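Local atomic coordinates of DNA-dependent metalloprotease WSS1 homolog 2 (Schizosaccharomyces pombe, PDB entry 5JIG), a protein that probably cleaves DNA-binding proteins as a DNA-dependent zinc metalloendopeptidase, contributing to the repair of toxic DNA-protein cross-links. Residues Tyr23-Leu27 and Phe85-Val91. Coordinates in Å, arbitrary orientation, origin at the centre of the assembly. Residue numbers count along the deposited sequence, not the author numbering.
Sequences YLERL and FRDYKTV
R26 lays its guanidinium flat on one face of the Y88 ring, planes 2° apart and R26 CZ 3.6 Å from the ring centroid: a stacked cation-pi pair reached by a fully extended all-t side chain. Y88, chi1 also t, passes between this exposed arginine and the buried L27, whose CD2 lies 3.5 Å from Y88 CE1; its hydroxyl is hydrogen-bonded to D30. One helical turn before L27, Y23 (chi1 t) reaches across to the loop just before the second helix, where Y23 OH donates to R86 O at 2.7 Å, anchoring the extended lead-in F85-D87. The Y23 ring also meets Y88 obliquely (CE2 to Y88 CD1 3.7 Å, planes at 31°), touches F85 (CD1 to F85 CD2 3.9 Å) and packs on V91 (CE2 to V91 CG1 4.0 Å). Residues 23-27 are regular helix; 88-91 form the first turn of another, with D87 as N-cap, its OD1 accepting from T90 N (3.1 Å) and T90 OG1 (2.6 Å). The CA atoms come closest at Y23 and Y88, 8.4 Å apart. Further into the interface, the buried pair L27 and V91 meet, L27 CD1 to V91 CG1 3.9 Å. In this WLM protease domain the contact joins helix 17-29 to the N-terminal end of helix 88-100, which farther along carries the metal-binding HExxH motif; L27 and V91 both rest on L75 of strand 72-76, while L24 faces L9 of strand 6-10.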
ATOM      1  N   TYR A  23       9.757   6.037  -1.785  1.00  6.62           N
ATOM      2  CA  TYR A  23       9.146   4.962  -1.021  1.00  6.18           C
ATOM      3  C   TYR A  23       7.815   4.550  -1.685  1.00  5.89           C
ATOM      4  O   TYR A  23       7.555   3.349  -1.907  1.00  6.13           O
ATOM      5  CB  TYR A  23       8.933   5.434   0.415  1.00  6.55           C
ATOM      6  CG  TYR A  23       8.844   4.373   1.495  1.00  6.48           C
ATOM      7  CD1 TYR A  23       9.406   4.603   2.727  1.00  6.98           C
ATOM      8  CD2 TYR A  23       8.184   3.183   1.317  1.00  6.62           C
ATOM      9  CE1 TYR A  23       9.330   3.672   3.742  1.00  7.53           C
ATOM     10  CE2 TYR A  23       8.094   2.238   2.321  1.00  6.91           C
ATOM     11  CZ  TYR A  23       8.689   2.473   3.531  1.00  6.68           C
ATOM     12  OH  TYR A  23       8.601   1.491   4.491  1.00  7.81           O
ATOM     13  N   LEU A  24       6.949   5.516  -2.001  1.00  5.91           N
ATOM     14  CA  LEU A  24       5.711   5.197  -2.686  1.00  5.81           C
ATOM     15  C   LEU A  24       5.964   4.559  -4.063  1.00  5.73           C
ATOM     16  O   LEU A  24       5.227   3.650  -4.450  1.00  6.31           O
ATOM     17  CB  LEU A  24       4.809   6.425  -2.842  1.00  5.69           C
ATOM     18  CG  LEU A  24       4.268   7.005  -1.502  1.00  5.73           C
ATOM     19  CD1 LEU A  24       3.288   8.122  -1.842  1.00  7.15           C
ATOM     20  CD2 LEU A  24       3.593   5.953  -0.644  1.00  6.11           C
ATOM     21  N   GLU A  25       6.952   5.057  -4.793  1.00  6.41           N
ATOM     22  CA  GLU A  25       7.260   4.474  -6.106  1.00  6.71           C
ATOM     23  C   GLU A  25       7.667   3.008  -5.941  1.00  7.24           C
ATOM     24  O   GLU A  25       7.277   2.162  -6.735  1.00  7.85           O
ATOM     25  CB  GLU A  25       8.352   5.246  -6.797  1.00  7.80           C
ATOM     26  CG  GLU A  25       7.945   6.635  -7.231  1.00  8.84           C
ATOM     27  CD  GLU A  25       9.159   7.490  -7.673  1.00 12.04           C
ATOM     28  OE1 GLU A  25       8.913   8.516  -8.301  1.00 22.28           O
ATOM     29  OE2 GLU A  25      10.274   7.164  -7.360  1.00 18.78           O
ATOM     30  N   ARG A  26       8.452   2.732  -4.911  1.00  7.33           N
ATOM     31  CA  ARG A  26       8.891   1.364  -4.645  1.00  7.02           C
ATOM     32  C   ARG A  26       7.693   0.465  -4.374  1.00  6.31           C
ATOM     33  O   ARG A  26       7.631  -0.674  -4.896  1.00  6.92           O
ATOM     34  CB  ARG A  26       9.882   1.312  -3.490  1.00  7.62           C
ATOM     35  CG  ARG A  26      10.356  -0.086  -3.140  1.00  8.19           C
ATOM     36  CD  ARG A  26      11.276  -0.070  -1.984  1.00 11.00           C
ATOM     37  NE  ARG A  26      11.731  -1.355  -1.631  1.00 12.55           N
ATOM     38  CZ  ARG A  26      12.522  -1.586  -0.532  1.00 16.08           C
ATOM     39  NH1 ARG A  26      12.832  -2.755  -0.172  1.00 21.55           N
ATOM     40  NH2 ARG A  26      12.836  -0.608   0.279  1.00 20.61           N
ATOM     41  N   LEU A  27       6.757   0.914  -3.570  1.00  5.99           N
ATOM     42  CA  LEU A  27       5.539   0.136  -3.284  1.00  6.42           C
ATOM     43  C   LEU A  27       4.719  -0.099  -4.550  1.00  7.31           C
ATOM     44  O   LEU A  27       4.236  -1.205  -4.789  1.00  7.65           O
ATOM     45  CB  LEU A  27       4.713   0.842  -2.223  1.00  6.11           C
ATOM     46  CG  LEU A  27       5.327   0.828  -0.825  1.00  6.74           C
ATOM     47  CD1 LEU A  27       4.739   1.924   0.041  1.00  7.78           C
ATOM     48  CD2 LEU A  27       5.165  -0.523  -0.119  1.00  7.46           C
ATOM     49  N   PHE A  85      11.964   6.905   8.817  1.00  8.86           N
ATOM     50  CA  PHE A  85      11.007   6.141   8.030  1.00  7.88           C
ATOM     51  C   PHE A  85      10.806   4.776   8.605  1.00  8.27           C
ATOM     52  O   PHE A  85      11.692   4.173   9.215  1.00  9.58           O
ATOM     53  CB  PHE A  85      11.448   6.082   6.537  1.00  8.93           C
ATOM     54  CG  PHE A  85      11.275   7.379   5.823  1.00  9.18           C
ATOM     55  CD1 PHE A  85      12.243   8.373   5.890  1.00 10.59           C
ATOM     56  CD2 PHE A  85      10.114   7.638   5.114  1.00  9.56           C
ATOM     57  CE1 PHE A  85      12.038   9.582   5.221  1.00 11.77           C
ATOM     58  CE2 PHE A  85       9.933   8.847   4.447  1.00 10.29           C
ATOM     59  CZ  PHE A  85      10.873   9.823   4.534  1.00 10.82           C
ATOM     60  N   ARG A  86       9.565   4.311   8.438  1.00  8.02           N
ATOM     61  CA  ARG A  86       9.219   2.905   8.804  0.50  7.94           C
ATOM     62  C   ARG A  86       9.816   1.833   7.855  1.00  6.85           C
ATOM     63  O   ARG A  86      10.041   2.112   6.692  1.00  7.97           O
ATOM     64  CB  ARG A  86       7.687   2.798   8.805  0.50  8.75           C
ATOM     65  CG  ARG A  86       7.045   3.575   9.903  0.50 11.77           C
ATOM     66  CD  ARG A  86       5.524   3.625   9.819  0.50 13.08           C
ATOM     67  NE  ARG A  86       5.142   4.564  10.869  0.50 16.46           N
ATOM     68  CZ  ARG A  86       5.092   4.244  12.155  0.50 21.66           C
ATOM     69  NH1 ARG A  86       5.221   2.961  12.523  0.50 22.22           N
ATOM     70  NH2 ARG A  86       4.829   5.191  13.033  0.50 23.62           N
ATOM     71  N   ASP A  87      10.058   0.667   8.398  1.00  7.71           N
ATOM     72  CA  ASP A  87      10.683  -0.387   7.607  1.00  8.15           C
ATOM     73  C   ASP A  87       9.747  -0.870   6.493  1.00  6.73           C
ATOM     74  O   ASP A  87       8.506  -0.947   6.650  1.00  6.87           O
ATOM     75  CB  ASP A  87      11.139  -1.538   8.448  1.00 11.38           C
ATOM     76  CG  ASP A  87      10.068  -2.180   9.121  1.00 15.29           C
ATOM     77  OD1 ASP A  87       9.673  -3.274   8.679  1.00 19.10           O
ATOM     78  OD2 ASP A  87       9.580  -1.624  10.109  1.00 19.96           O
ATOM     79  N   TYR A  88      10.356  -1.211   5.370  1.00  7.77           N
ATOM     80  CA  TYR A  88       9.619  -1.579   4.190  1.00  7.36           C
ATOM     81  C   TYR A  88       8.700  -2.762   4.406  1.00  7.16           C
ATOM     82  O   TYR A  88       7.546  -2.761   3.922  1.00  7.21           O
ATOM     83  CB  TYR A  88      10.560  -1.823   3.014  1.00  8.69           C
ATOM     84  CG  TYR A  88       9.843  -2.026   1.720  1.00  8.22           C
ATOM     85  CD1 TYR A  88       9.319  -0.959   1.034  1.00  8.26           C
ATOM     86  CD2 TYR A  88       9.636  -3.291   1.200  1.00  7.50           C
ATOM     87  CE1 TYR A  88       8.612  -1.124  -0.144  1.00  7.91           C
ATOM     88  CE2 TYR A  88       8.952  -3.485  -0.001  1.00  8.19           C
ATOM     89  CZ  TYR A  88       8.426  -2.374  -0.667  1.00  8.12           C
ATOM     90  OH  TYR A  88       7.729  -2.494  -1.826  1.00  9.12           O
ATOM     91  N   LYS A  89       9.193  -3.808   5.057  1.00  8.57           N
ATOM     92  CA  LYS A  89       8.372  -4.980   5.217  1.00  9.17           C
ATOM     93  C   LYS A  89       7.067  -4.619   5.924  1.00  7.54           C
ATOM     94  O   LYS A  89       5.983  -5.141   5.561  1.00  7.64           O
ATOM     95  CB  LYS A  89       9.133  -6.052   5.975  1.00 12.47           C
ATOM     96  CG  LYS A  89       8.478  -7.312   6.287  1.00 18.29           C
ATOM     97  CD  LYS A  89       9.421  -8.374   6.775  1.00 22.36           C
ATOM     98  CE  LYS A  89      10.822  -8.193   6.268  1.00 30.51           C
ATOM     99  NZ  LYS A  89      10.940  -8.310   4.807  1.00 39.82           N
ATOM    100  N   THR A  90       7.157  -3.807   6.966  1.00  7.72           N
ATOM    101  CA  THR A  90       5.993  -3.449   7.709  1.00  7.63           C
ATOM    102  C   THR A  90       5.014  -2.618   6.887  1.00  5.83           C
ATOM    103  O   THR A  90       3.803  -2.859   6.910  1.00  6.61           O
ATOM    104  CB  THR A  90       6.419  -2.722   9.010  1.00  9.70           C
ATOM    105  OG1 THR A  90       7.332  -3.598   9.741  1.00 13.12           O
ATOM    106  CG2 THR A  90       5.285  -2.340   9.888  1.00 10.86           C
ATOM    107  N   VAL A  91       5.540  -1.637   6.164  1.00  5.59           N
ATOM    108  CA  VAL A  91       4.665  -0.800   5.327  1.00  5.36           C
ATOM    109  C   VAL A  91       4.046  -1.568   4.196  1.00  5.07           C
ATOM    110  O   VAL A  91       2.848  -1.397   3.902  1.00  5.21           O
ATOM    111  CB  VAL A  91       5.433   0.456   4.861  1.00  5.80           C
ATOM    112  CG1 VAL A  91       4.580   1.261   3.864  1.00  6.90           C
ATOM    113  CG2 VAL A  91       5.811   1.320   6.065  1.00  6.71           C
TER